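Local coordinates for protein pantothenate kinase (Coxiella burnetii, PDB 3TQC) that phosphorylates pantothenate at the expense of ATP to give 4'-phosphopantothenate, the first step of coenzyme A biosynthesis, at residues P92-I97 / A166-Q171; E126-D131 / D198-E203; Y155-L160 / G204-Q209; V174-Y179 / E192-P197. One frame throughout, in Å; residues are numbered along the deposited sequence.

Contact 1 (P92-I97 / A166-Q171); sequences PYIIGI and AIKSGQ
Pro-92 and Lys-168 are where the two backbones come nearest, with 6.7 Å between their CA atoms. Pro-92 leads into strand 93-97, the start of a central strand in the mainly parallel sheet of this P-loop kinase fold. The other segment is the C-terminal end of helix 157-168, packed on one face of that sheet. The chain leaves the helix through a Schellman motif. Gly-170 has positive phi (91°), its N donates to Ile-167 O, and Gln-171 N donates to Ala-166 O.

The side chains meet at the entry of the strand. The ring of Pro-92 crosses the side chain of Ile-167 at about a right angle, and CG of Pro-92 lies 3.6 Å from CG2 of Ile-167. CG1 is anti to the carbonyl carbon of Ile-167 (chi1 -68°), which leaves CG2 on the side of the proline ring. The same methyl group is approached by Ile-94, whose CD1 lies 4.1 Å away. Ile-94 and Lys-168 run past each other in opposite directions, with CG1 of Ile-94 4.0 Å from CE of Lys-168. This leaves the aliphatic part of the lysine against the strand and its amine beside the Pro-92 carbonyl.

The amine of Lys-168 has a second, charged partner, the carboxylate of Asp-228, to which it forms a salt bridge. OD2 of Asp-228 also accepts from Ile-94 N. The second subunit reaches the helix end, where its Arg-319 packs on Lys-168. Within the contact, Lys-168 NZ donates to Pro-92 O at 2.8 Å, in the carbonyl plane with a C=O...N angle of 160°.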
loop_
_atom_site.group_PDB
_atom_site.type_symbol
_atom_site.label_atom_id
_atom_site.label_comp_id
_atom_site.label_asym_id
_atom_site.label_seq_id
_atom_site.Cartn_x
_atom_site.Cartn_y
_atom_site.Cartn_z
ATOM N N PRO B 92 -7.210 -13.897 -6.243
ATOM C CA PRO B 92 -7.686 -13.956 -4.865
ATOM C C PRO B 92 -7.567 -12.622 -4.143
ATOM O O PRO B 92 -6.703 -11.801 -4.446
ATOM C CB PRO B 92 -6.762 -14.999 -4.210
ATOM C CG PRO B 92 -6.173 -15.774 -5.353
ATOM C CD PRO B 92 -5.995 -14.702 -6.420
ATOM N N TYR B 93 -8.469 -12.416 -3.210
ATOM C CA TYR B 93 -8.385 -11.320 -2.285
ATOM C C TYR B 93 -7.421 -11.766 -1.190
ATOM O O TYR B 93 -7.587 -12.846 -0.652
ATOM C CB TYR B 93 -9.765 -11.042 -1.705
ATOM C CG TYR B 93 -9.840 -9.736 -0.982
ATOM C CD1 TYR B 93 -10.230 -8.588 -1.636
ATOM C CD2 TYR B 93 -9.526 -9.649 0.372
ATOM C CE1 TYR B 93 -10.293 -7.391 -0.975
ATOM C CE2 TYR B 93 -9.573 -8.462 1.032
ATOM C CZ TYR B 93 -9.975 -7.333 0.362
ATOM O OH TYR B 93 -10.031 -6.134 1.026
ATOM N N ILE B 94 -6.407 -10.965 -0.887
ATOM C CA ILE B 94 -5.399 -11.360 0.092
ATOM C C ILE B 94 -5.442 -10.456 1.302
ATOM O O ILE B 94 -5.317 -9.240 1.175
ATOM C CB ILE B 94 -3.989 -11.328 -0.483
ATOM C CG1 ILE B 94 -3.897 -12.210 -1.734
ATOM C CG2 ILE B 94 -3.001 -11.800 0.560
ATOM C CD1 ILE B 94 -2.464 -12.603 -2.104
ATOM N N ILE B 95 -5.603 -11.066 2.470
ATOM C CA ILE B 95 -5.688 -10.350 3.722
ATOM C C ILE B 95 -4.402 -10.607 4.512
ATOM O O ILE B 95 -4.050 -11.753 4.769
ATOM C CB ILE B 95 -6.890 -10.827 4.542
ATOM C CG1 ILE B 95 -8.200 -10.529 3.805
ATOM C CG2 ILE B 95 -6.922 -10.169 5.923
ATOM C CD1 ILE B 95 -9.421 -11.295 4.402
ATOM N N GLY B 96 -3.713 -9.545 4.898
ATOM C CA GLY B 96 -2.461 -9.658 5.625
ATOM C C GLY B 96 -2.722 -9.680 7.111
ATOM O O GLY B 96 -3.589 -8.960 7.600
ATOM N N ILE B 97 -2.003 -10.534 7.839
ATOM C CA ILE B 97 -2.054 -10.501 9.287
ATOM C C ILE B 97 -0.645 -10.375 9.826
ATOM O O ILE B 97 0.201 -11.248 9.599
ATOM C CB ILE B 97 -2.710 -11.730 9.871
ATOM C CG1 ILE B 97 -4.124 -11.911 9.331
ATOM C CG2 ILE B 97 -2.799 -11.607 11.405
ATOM C CD1 ILE B 97 -4.817 -13.065 9.998
ATOM N N ALA B 166 2.798 -14.415 -8.173
ATOM C CA ALA B 166 2.180 -15.500 -8.912
ATOM C C ALA B 166 0.694 -15.619 -8.560
ATOM O O ALA B 166 -0.152 -15.818 -9.432
ATOM C CB ALA B 166 2.899 -16.786 -8.643
ATOM N N ILE B 167 0.369 -15.475 -7.282
ATOM C CA ILE B 167 -1.022 -15.598 -6.862
ATOM C C ILE B 167 -1.841 -14.468 -7.479
ATOM O O ILE B 167 -2.915 -14.696 -8.009
ATOM C CB ILE B 167 -1.150 -15.656 -5.338
ATOM C CG1 ILE B 167 -0.552 -16.977 -4.832
ATOM C CG2 ILE B 167 -2.614 -15.571 -4.903
ATOM C CD1 ILE B 167 -0.427 -17.063 -3.339
ATOM N N LYS B 168 -1.288 -13.266 -7.459
ATOM C CA LYS B 168 -1.976 -12.083 -7.935
ATOM C C LYS B 168 -1.903 -11.963 -9.434
ATOM O O LYS B 168 -2.470 -11.028 -10.007
ATOM C CB LYS B 168 -1.403 -10.830 -7.268
ATOM C CG LYS B 168 -1.977 -10.581 -5.863
ATOM C CD LYS B 168 -3.483 -10.336 -5.909
ATOM C CE LYS B 168 -3.972 -9.580 -4.692
ATOM N NZ LYS B 168 -5.424 -9.332 -4.758
ATOM N N SER B 169 -1.212 -12.908 -10.066
ATOM C CA SER B 169 -1.208 -13.038 -11.506
ATOM C C SER B 169 -2.219 -14.088 -11.985
ATOM O O SER B 169 -2.428 -14.234 -13.167
ATOM C CB SER B 169 0.178 -13.404 -11.984
ATOM O OG SER B 169 1.100 -12.427 -11.601
ATOM N N GLY B 170 -2.850 -14.812 -11.067
ATOM C CA GLY B 170 -3.848 -15.814 -11.435
ATOM C C GLY B 170 -3.279 -17.202 -11.635
ATOM O O GLY B 170 -4.006 -18.110 -12.062
ATOM N N GLN B 171 -1.994 -17.372 -11.307
ATOM C CA GLN B 171 -1.290 -18.637 -11.495
ATOM C C GLN B 171 -1.888 -19.764 -10.656
ATOM O O GLN B 171 -2.236 -19.579 -9.505
ATOM C CB GLN B 171 0.187 -18.477 -11.135
ATOM C CG GLN B 171 1.070 -19.716 -11.359
ATOM C CD GLN B 171 2.571 -19.390 -11.204
ATOM O OE1 GLN B 171 3.011 -18.262 -11.481
ATOM N NE2 GLN B 171 3.350 -20.371 -10.742
#

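Contact 2 (E126-D131 / D198-E203)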
loop_
_atom_site.group_PDB
_atom_site.type_symbol
_atom_site.label_atom_id
_atom_site.label_comp_id
_atom_site.label_asym_id
_atom_site.label_seq_id
_atom_site.Cartn_x
_atom_site.Cartn_y
_atom_site.Cartn_z
ATOM N N GLU B 126 -7.333 -19.787 2.019
ATOM C CA GLU B 126 -6.016 -20.361 2.320
ATOM C C GLU B 126 -5.183 -19.466 3.187
ATOM O O GLU B 126 -5.295 -18.253 3.117
ATOM C CB GLU B 126 -5.229 -20.641 1.045
ATOM C CG GLU B 126 -5.903 -21.616 0.143
ATOM C CD GLU B 126 -5.836 -23.047 0.631
ATOM O OE1 GLU B 126 -5.542 -23.314 1.820
ATOM O OE2 GLU B 126 -6.101 -23.933 -0.196
ATOM N N VAL B 127 -4.329 -20.081 3.997
ATOM C CA VAL B 127 -3.428 -19.332 4.842
ATOM C C VAL B 127 -2.000 -19.571 4.384
ATOM O O VAL B 127 -1.581 -20.732 4.193
ATOM C CB VAL B 127 -3.600 -19.729 6.302
ATOM C CG1 VAL B 127 -2.465 -19.155 7.175
ATOM C CG2 VAL B 127 -4.956 -19.257 6.799
ATOM N N ILE B 128 -1.276 -18.471 4.167
ATOM C CA ILE B 128 0.157 -18.515 3.892
ATOM C C ILE B 128 0.874 -17.911 5.078
ATOM O O ILE B 128 0.637 -16.754 5.406
ATOM C CB ILE B 128 0.580 -17.659 2.669
ATOM C CG1 ILE B 128 -0.099 -18.125 1.402
ATOM C CG2 ILE B 128 2.097 -17.710 2.489
ATOM C CD1 ILE B 128 -0.033 -19.571 1.257
ATOM N N THR B 129 1.753 -18.682 5.713
ATOM C CA THR B 129 2.597 -18.132 6.762
ATOM C C THR B 129 3.896 -17.732 6.114
ATOM O O THR B 129 4.464 -18.460 5.312
ATOM C CB THR B 129 2.842 -19.097 7.972
ATOM O OG1 THR B 129 3.775 -18.486 8.879
ATOM C CG2 THR B 129 3.399 -20.426 7.536
ATOM N N THR B 130 4.357 -16.551 6.466
ATOM C CA THR B 130 5.599 -16.029 5.950
ATOM C C THR B 130 6.829 -16.805 6.477
ATOM O O THR B 130 7.889 -16.773 5.855
ATOM C CB THR B 130 5.653 -14.514 6.238
ATOM O OG1 THR B 130 5.130 -13.792 5.093
ATOM C CG2 THR B 130 7.003 -14.077 6.527
ATOM N N ASP B 131 6.664 -17.521 7.597
ATOM C CA ASP B 131 7.706 -18.381 8.180
ATOM C C ASP B 131 8.342 -19.275 7.133
ATOM O O ASP B 131 9.551 -19.540 7.164
ATOM C CB ASP B 131 7.125 -19.321 9.260
ATOM C CG ASP B 131 6.428 -18.585 10.398
ATOM O OD1 ASP B 131 6.732 -17.392 10.619
ATOM O OD2 ASP B 131 5.568 -19.216 11.073
ATOM N N ASP B 198 -10.429 -18.100 -3.071
ATOM C CA ASP B 198 -11.089 -16.820 -3.109
ATOM C C ASP B 198 -10.351 -15.841 -2.221
ATOM O O ASP B 198 -10.314 -14.649 -2.494
ATOM C CB ASP B 198 -12.526 -16.992 -2.640
ATOM C CG ASP B 198 -13.293 -17.928 -3.522
ATOM O OD1 ASP B 198 -13.490 -17.550 -4.709
ATOM O OD2 ASP B 198 -13.660 -19.034 -3.038
ATOM N N ILE B 199 -9.771 -16.366 -1.146
ATOM C CA ILE B 199 -9.080 -15.552 -0.161
ATOM C C ILE B 199 -7.791 -16.230 0.252
ATOM O O ILE B 199 -7.749 -17.458 0.449
ATOM C CB ILE B 199 -9.949 -15.332 1.087
ATOM C CG1 ILE B 199 -11.249 -14.589 0.711
ATOM C CG2 ILE B 199 -9.150 -14.608 2.170
ATOM C CD1 ILE B 199 -12.282 -14.502 1.868
ATOM N N VAL B 200 -6.728 -15.433 0.346
ATOM C CA VAL B 200 -5.492 -15.881 0.929
ATOM C C VAL B 200 -5.281 -15.048 2.168
ATOM O O VAL B 200 -5.337 -13.817 2.114
ATOM C CB VAL B 200 -4.302 -15.672 -0.029
ATOM C CG1 VAL B 200 -2.990 -16.017 0.673
ATOM C CG2 VAL B 200 -4.502 -16.501 -1.308
ATOM N N ILE B 201 -5.075 -15.700 3.303
ATOM C CA ILE B 201 -4.724 -14.980 4.507
ATOM C C ILE B 201 -3.222 -15.105 4.606
ATOM O O ILE B 201 -2.699 -16.203 4.717
ATOM C CB ILE B 201 -5.418 -15.551 5.757
ATOM C CG1 ILE B 201 -6.928 -15.294 5.694
ATOM C CG2 ILE B 201 -4.833 -14.936 7.038
ATOM C CD1 ILE B 201 -7.730 -16.104 6.688
ATOM N N LEU B 202 -2.528 -13.978 4.548
ATOM C CA LEU B 202 -1.069 -13.964 4.586
ATOM C C LEU B 202 -0.613 -13.512 5.964
ATOM O O LEU B 202 -0.771 -12.349 6.316
ATOM C CB LEU B 202 -0.533 -13.027 3.501
ATOM C CG LEU B 202 0.988 -12.910 3.389
ATOM C CD1 LEU B 202 1.614 -14.264 3.068
ATOM C CD2 LEU B 202 1.362 -11.859 2.350
ATOM N N GLU B 203 -0.082 -14.428 6.761
ATOM C CA GLU B 203 0.390 -14.065 8.096
ATOM C C GLU B 203 1.902 -14.120 8.167
ATOM O O GLU B 203 2.535 -14.991 7.574
ATOM C CB GLU B 203 -0.208 -14.960 9.185
ATOM C CG GLU B 203 -0.085 -16.424 8.898
ATOM C CD GLU B 203 0.255 -17.265 10.114
ATOM O OE1 GLU B 203 1.279 -16.985 10.774
ATOM O OE2 GLU B 203 -0.475 -18.248 10.364
#
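Glu-126 and Val-200 begin a run of parallel pairing that ends at Thr-129 and Glu-203. Five backbone bonds join the segments. Glu-126 N donates to Ile-199 O at 2.8 Å. Glu-126 O accepts from Ile-201 N at 2.6 Å, and Ile-201 O accepts from Ile-128 N. Ile-128 O then takes Glu-203 N, and Glu-203 O takes Thr-130 N at 2.6 Å, just past the strand end. Several of these carbonyls also receive a CA-H...O contact, as Ile-201 O does from Val-127 CA.

The carboxylate of Glu-203 lies over Thr-129. Its OE2 bonds to Ser-109 OG of the helix after the P-loop. Its OE1 is 3.5 Å from Thr-129 OG1, a weak and unsettled bond. Thr-129 OG1 also accepts weakly from Asp-131 N.

Side chains alternate between the two faces. Ile-128 CG2 meets Leu-202 CD1 at 3.5 Å on one face. Val-127 CG2 meets Ile-201 CB at 3.9 Å on the other, where helix 105-116 packs. Strand 125-129 is one of the two outer strands of the sheet, and 199-203 links it to strand 93-99. This is the parallel core of a P-loop kinase, with Glu-203 at the C-terminal strand ends beside Ser-106 and the bound ADP.

Contact 3 (Y155-L160 / G204-Q209); sequences YDMPSL and GLNILQ
Tyr-155 and Asn-206 stack, with the phenol ring and the side-chain amide only 21° from parallel. ND2 of Asn-206 sits over the centre of one ring face, 3.3 Å above the plane. Its closest ring atom is CG of Tyr-155, at 3.4 Å. The amide carbon and OD1 lie further along, toward the hydroxyl end, with Asn-206 CG 3.9 Å from Tyr-155 CZ. At that end Leu-205 crosses the tyrosine at about a right angle, and its CD1 lies 3.4 Å from Tyr-155 OH.

CG of Asn-206 stands between its own backbone N and carbonyl carbon (chi1 57°), which starts the amide out toward the ring. Residues 204-207 form a type I beta turn, and a second one, 206-209, overlaps it. The pair follows strand 199-203 at the C-terminal ends of the parallel strands, in the P-loop kinase fold. On the other side of the contact, Tyr-155 comes just before helix 157-168. Asp-156 is the N-cap of this helix, and its OD1 accepts from Ser-159 N at 3.1 Å.

The first turn of the helix also approaches the amide. The methyl CE of Met-157 lies 3.7 Å from Asn-206 ND2, the two side chains passing in opposite directions. Leu-160 comes tip to tip with the asparagine, its CD2 4.2 Å from ND2. Leu-205 also touches Val-101, a residue of the predicted ATP site, and Asn-289 and Ile-294 of helix 271-294.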
loop_
_atom_site.group_PDB
_atom_site.type_symbol
_atom_site.label_atom_id
_atom_site.label_comp_id
_atom_site.label_asym_id
_atom_site.label_seq_id
_atom_site.Cartn_x
_atom_site.Cartn_y
_atom_site.Cartn_z
ATOM N N TYR B 155 14.660 -13.635 5.874
ATOM C CA TYR B 155 13.687 -14.119 4.885
ATOM C C TYR B 155 14.207 -14.079 3.460
ATOM O O TYR B 155 14.914 -13.154 3.073
ATOM C CB TYR B 155 12.402 -13.273 4.896
ATOM C CG TYR B 155 11.639 -13.349 6.182
ATOM C CD1 TYR B 155 10.648 -14.310 6.381
ATOM C CD2 TYR B 155 11.924 -12.482 7.210
ATOM C CE1 TYR B 155 9.951 -14.376 7.573
ATOM C CE2 TYR B 155 11.246 -12.538 8.390
ATOM C CZ TYR B 155 10.264 -13.474 8.575
ATOM O OH TYR B 155 9.620 -13.487 9.776
ATOM N N ASP B 156 13.789 -15.075 2.687
ATOM C CA ASP B 156 13.981 -15.091 1.259
ATOM C C ASP B 156 12.903 -14.201 0.617
ATOM O O ASP B 156 11.847 -14.675 0.198
ATOM C CB ASP B 156 13.881 -16.537 0.762
ATOM C CG ASP B 156 14.240 -16.684 -0.696
ATOM O OD1 ASP B 156 14.224 -15.666 -1.412
ATOM O OD2 ASP B 156 14.533 -17.823 -1.124
ATOM N N MET B 157 13.170 -12.905 0.533
ATOM C CA MET B 157 12.157 -11.970 0.043
ATOM C C MET B 157 11.838 -12.170 -1.431
ATOM O O MET B 157 10.688 -12.105 -1.811
ATOM C CB MET B 157 12.566 -10.518 0.313
ATOM C CG MET B 157 11.417 -9.495 0.222
ATOM S SD MET B 157 10.028 -9.798 1.341
ATOM C CE MET B 157 10.931 -10.523 2.712
ATOM N N PRO B 158 12.847 -12.409 -2.271
ATOM C CA PRO B 158 12.472 -12.621 -3.666
ATOM C C PRO B 158 11.507 -13.802 -3.827
ATOM O O PRO B 158 10.621 -13.766 -4.672
ATOM C CB PRO B 158 13.815 -12.902 -4.366
ATOM C CG PRO B 158 14.863 -12.332 -3.459
ATOM C CD PRO B 158 14.313 -12.370 -2.073
ATOM N N SER B 159 11.676 -14.831 -3.004
ATOM C CA SER B 159 10.798 -15.990 -3.058
ATOM C C SER B 159 9.371 -15.655 -2.581
ATOM O O SER B 159 8.377 -16.098 -3.176
ATOM C CB SER B 159 11.388 -17.139 -2.248
ATOM O OG SER B 159 10.500 -18.221 -2.254
ATOM N N LEU B 160 9.260 -14.876 -1.516
ATOM C CA LEU B 160 7.953 -14.486 -1.049
ATOM C C LEU B 160 7.264 -13.617 -2.102
ATOM O O LEU B 160 6.094 -13.817 -2.376
ATOM C CB LEU B 160 8.045 -13.748 0.286
ATOM C CG LEU B 160 6.779 -13.126 0.888
ATOM C CD1 LEU B 160 5.656 -14.127 0.988
ATOM C CD2 LEU B 160 7.127 -12.576 2.265
ATOM N N GLY B 204 2.470 -13.163 8.889
ATOM C CA GLY B 204 3.874 -13.199 9.257
ATOM C C GLY B 204 4.331 -11.889 9.864
ATOM O O GLY B 204 3.699 -10.853 9.688
ATOM N N LEU B 205 5.467 -11.951 10.539
ATOM C CA LEU B 205 6.100 -10.780 11.160
ATOM C C LEU B 205 6.261 -9.583 10.207
ATOM O O LEU B 205 6.098 -8.432 10.612
ATOM C CB LEU B 205 7.512 -11.161 11.665
ATOM C CG LEU B 205 7.663 -12.391 12.566
ATOM C CD1 LEU B 205 9.108 -12.584 13.009
ATOM C CD2 LEU B 205 6.750 -12.268 13.787
ATOM N N ASN B 206 6.584 -9.870 8.951
ATOM C CA ASN B 206 7.259 -8.903 8.083
ATOM C C ASN B 206 6.421 -8.333 6.960
ATOM O O ASN B 206 6.965 -7.709 6.058
ATOM C CB ASN B 206 8.489 -9.563 7.462
ATOM C CG ASN B 206 8.144 -10.843 6.681
ATOM O OD1 ASN B 206 7.136 -11.485 6.953
ATOM N ND2 ASN B 206 8.999 -11.220 5.737
ATOM N N ILE B 207 5.112 -8.556 6.988
ATOM C CA ILE B 207 4.304 -8.294 5.795
ATOM C C ILE B 207 4.056 -6.820 5.526
ATOM O O ILE B 207 3.629 -6.466 4.428
ATOM C CB ILE B 207 2.958 -9.008 5.830
ATOM C CG1 ILE B 207 2.165 -8.609 7.074
ATOM C CG2 ILE B 207 3.178 -10.491 5.739
ATOM C CD1 ILE B 207 0.666 -8.828 6.922
ATOM N N LEU B 208 4.293 -5.977 6.529
ATOM C CA LEU B 208 4.088 -4.543 6.415
ATOM C C LEU B 208 5.401 -3.785 6.161
ATOM O O LEU B 208 5.409 -2.564 6.025
ATOM C CB LEU B 208 3.427 -4.025 7.687
ATOM C CG LEU B 208 2.097 -4.700 7.983
ATOM C CD1 LEU B 208 1.400 -4.102 9.182
ATOM C CD2 LEU B 208 1.210 -4.626 6.751
ATOM N N GLN B 209 6.499 -4.525 6.097
ATOM C CA GLN B 209 7.804 -3.935 5.900
ATOM C C GLN B 209 8.067 -3.627 4.441
ATOM O O GLN B 209 7.272 -3.965 3.564
ATOM C CB GLN B 209 8.875 -4.886 6.410
ATOM C CG GLN B 209 8.790 -5.170 7.890
ATOM C CD GLN B 209 9.748 -6.274 8.315
ATOM O OE1 GLN B 209 10.595 -6.717 7.529
ATOM N NE2 GLN B 209 9.624 -6.714 9.555
#

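Contact 4 (V174-Y179 / E192-P197); sequences VRIPVY and EIVDQP
Ile-176 and Val-194 form the tight part of this contact. CG1 of Ile-176 lies 3.5 Å from CG2 of Val-194, closer than carbon atoms usually pack. CG1 is anti to the carbonyl carbon of Ile-176 (chi1 -54°), and CG2 is likewise anti to that of Val-194. Val-174 is buried on the same face of the ribbon. This face packs against Val-163 and Ile-167 of helix 157-168 and against Ile-128 of strand 125-129.

The backbones are antiparallel, and the short strand axes make an angle of 141°. Two hydrogen-bonded pairs hold them. Val-174 N donates to Val-194 O and Val-194 N donates back to Val-174 O, at 2.8 and 2.9 Å. Ile-176 and Glu-192 exchange the same two bonds, with Ile-176 N 2.8 Å from Glu-192 O. The pairs belong to a small three-stranded antiparallel sheet, separate from the main, mostly parallel sheet, in which strand 174-180 is central and 190-194 lies at an edge of the small sheet.

The opposite face is looser. Arg-175 and Ile-193 make a non-hydrogen-bonded pair whose side chains are exposed to solvent. Their CA atoms are 5.0 Å apart. Glu-192 is also exposed, although it lies on the face of Ile-176 and Val-194. Its chain is extended from CG on, and it crosses Val-178 at about a right angle, with CG of Glu-192 3.8 Å from CG2 of Val-178.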
loop_
_atom_site.group_PDB
_atom_site.type_symbol
_atom_site.label_atom_id
_atom_site.label_comp_id
_atom_site.label_asym_id
_atom_site.label_seq_id
_atom_site.Cartn_x
_atom_site.Cartn_y
_atom_site.Cartn_z
ATOM N N VAL B 174 0.259 -22.778 -6.828
ATOM C CA VAL B 174 1.488 -22.155 -6.368
ATOM C C VAL B 174 1.980 -22.898 -5.142
ATOM O O VAL B 174 1.211 -23.201 -4.213
ATOM C CB VAL B 174 1.292 -20.684 -6.080
ATOM C CG1 VAL B 174 2.588 -20.065 -5.524
ATOM C CG2 VAL B 174 0.848 -19.999 -7.351
ATOM N N ARG B 175 3.266 -23.216 -5.165
ATOM C CA ARG B 175 3.885 -24.011 -4.124
ATOM C C ARG B 175 4.411 -23.114 -3.007
ATOM O O ARG B 175 5.130 -22.164 -3.258
ATOM C CB ARG B 175 4.969 -24.882 -4.751
ATOM C CG ARG B 175 4.352 -25.949 -5.652
ATOM C CD ARG B 175 5.309 -26.479 -6.702
ATOM N NE ARG B 175 4.904 -27.800 -7.202
ATOM C CZ ARG B 175 3.818 -28.048 -7.942
ATOM N NH1 ARG B 175 2.971 -27.075 -8.300
ATOM N NH2 ARG B 175 3.570 -29.295 -8.330
ATOM N N ILE B 176 4.017 -23.397 -1.771
ATOM C CA ILE B 176 4.406 -22.568 -0.638
ATOM C C ILE B 176 5.323 -23.399 0.230
ATOM O O ILE B 176 4.938 -24.474 0.644
ATOM C CB ILE B 176 3.200 -22.160 0.218
ATOM C CG1 ILE B 176 2.113 -21.475 -0.633
ATOM C CG2 ILE B 176 3.664 -21.288 1.410
ATOM C CD1 ILE B 176 2.552 -20.184 -1.310
ATOM N N PRO B 177 6.546 -22.903 0.511
ATOM C CA PRO B 177 7.460 -23.654 1.356
ATOM C C PRO B 177 6.959 -23.717 2.795
ATOM O O PRO B 177 6.156 -22.899 3.207
ATOM C CB PRO B 177 8.782 -22.891 1.220
ATOM C CG PRO B 177 8.400 -21.551 0.857
ATOM C CD PRO B 177 7.158 -21.659 0.030
ATOM N N VAL B 178 7.395 -24.738 3.517
ATOM C CA VAL B 178 6.846 -25.065 4.832
ATOM C C VAL B 178 7.931 -24.965 5.899
ATOM O O VAL B 178 9.021 -25.478 5.723
ATOM C CB VAL B 178 6.250 -26.483 4.818
ATOM C CG1 VAL B 178 5.813 -26.923 6.231
ATOM C CG2 VAL B 178 5.077 -26.559 3.825
ATOM N N TYR B 179 7.614 -24.288 6.991
ATOM C CA TYR B 179 8.488 -24.158 8.148
ATOM C C TYR B 179 7.952 -24.989 9.329
ATOM O O TYR B 179 6.782 -24.883 9.683
ATOM C CB TYR B 179 8.559 -22.691 8.552
ATOM C CG TYR B 179 9.502 -22.400 9.696
ATOM C CD1 TYR B 179 10.871 -22.281 9.481
ATOM C CD2 TYR B 179 9.024 -22.225 10.990
ATOM C CE1 TYR B 179 11.742 -22.023 10.537
ATOM C CE2 TYR B 179 9.874 -21.957 12.035
ATOM C CZ TYR B 179 11.230 -21.861 11.807
ATOM O OH TYR B 179 12.071 -21.579 12.851
ATOM N N GLU B 192 3.039 -26.587 0.518
ATOM C CA GLU B 192 1.591 -26.492 0.513
ATOM C C GLU B 192 1.183 -25.919 -0.838
ATOM O O GLU B 192 1.988 -25.274 -1.508
ATOM C CB GLU B 192 1.112 -25.586 1.641
ATOM C CG GLU B 192 1.391 -26.172 3.017
ATOM C CD GLU B 192 0.974 -25.257 4.147
ATOM O OE1 GLU B 192 0.582 -24.095 3.876
ATOM O OE2 GLU B 192 1.034 -25.708 5.314
ATOM N N ILE B 193 -0.049 -26.171 -1.249
ATOM C CA ILE B 193 -0.506 -25.710 -2.540
ATOM C C ILE B 193 -1.628 -24.700 -2.359
ATOM O O ILE B 193 -2.623 -24.986 -1.715
ATOM C CB ILE B 193 -0.952 -26.871 -3.416
ATOM C CG1 ILE B 193 0.265 -27.732 -3.782
ATOM C CG2 ILE B 193 -1.649 -26.342 -4.659
ATOM C CD1 ILE B 193 -0.073 -29.152 -4.076
ATOM N N VAL B 194 -1.406 -23.502 -2.891
ATOM C CA VAL B 194 -2.389 -22.453 -2.966
ATOM C C VAL B 194 -2.840 -22.407 -4.428
ATOM O O VAL B 194 -2.033 -22.168 -5.330
ATOM C CB VAL B 194 -1.778 -21.094 -2.511
ATOM C CG1 VAL B 194 -2.750 -19.954 -2.733
ATOM C CG2 VAL B 194 -1.338 -21.156 -1.037
ATOM N N ASP B 195 -4.125 -22.652 -4.658
ATOM C CA ASP B 195 -4.646 -22.816 -6.006
ATOM C C ASP B 195 -5.828 -21.894 -6.325
ATOM O O ASP B 195 -6.980 -22.342 -6.430
ATOM C CB ASP B 195 -5.039 -24.272 -6.246
ATOM C CG ASP B 195 -5.505 -24.517 -7.676
ATOM O OD1 ASP B 195 -5.002 -23.812 -8.584
ATOM O OD2 ASP B 195 -6.366 -25.416 -7.885
ATOM N N GLN B 196 -5.512 -20.624 -6.534
ATOM C CA GLN B 196 -6.503 -19.567 -6.776
ATOM C C GLN B 196 -7.741 -19.671 -5.895
ATOM O O GLN B 196 -8.855 -19.714 -6.388
ATOM C CB GLN B 196 -6.874 -19.491 -8.260
ATOM C CG GLN B 196 -5.708 -19.044 -9.113
ATOM C CD GLN B 196 -5.285 -17.613 -8.826
ATOM O OE1 GLN B 196 -4.113 -17.339 -8.544
ATOM N NE2 GLN B 196 -6.230 -16.691 -8.919
ATOM N N PRO B 197 -7.537 -19.692 -4.571
ATOM C CA PRO B 197 -8.684 -19.672 -3.677
ATOM C C PRO B 197 -9.340 -18.302 -3.784
ATOM O O PRO B 197 -8.859 -17.432 -4.509
ATOM C CB PRO B 197 -8.046 -19.834 -2.311
ATOM C CG PRO B 197 -6.730 -19.138 -2.453
ATOM C CD PRO B 197 -6.275 -19.421 -3.846
#

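From the N terminus, segment 92-97 comes first and segment 126-131 next. Contact 1 closes at 166-171, bringing the end of helix 157-168 back to strand 93-99. Contact 2 opens within that span and closes later, at 198-203, so the two cross. Contact 3 starts at 155-160 and closes at 204-209, crossing both. Contact 4 is local: 174-179 pairs with 192-197, within the spans of contacts 2 and 3 and after contact 1 has closed. Contacts 1 and 2 meet in the main sheet, where Ile-95 O faces Leu-202 N. Contact 4 ties the small sheet to contact 2 through Ile-128, and Thr-130 joins contact 2 to contact 3.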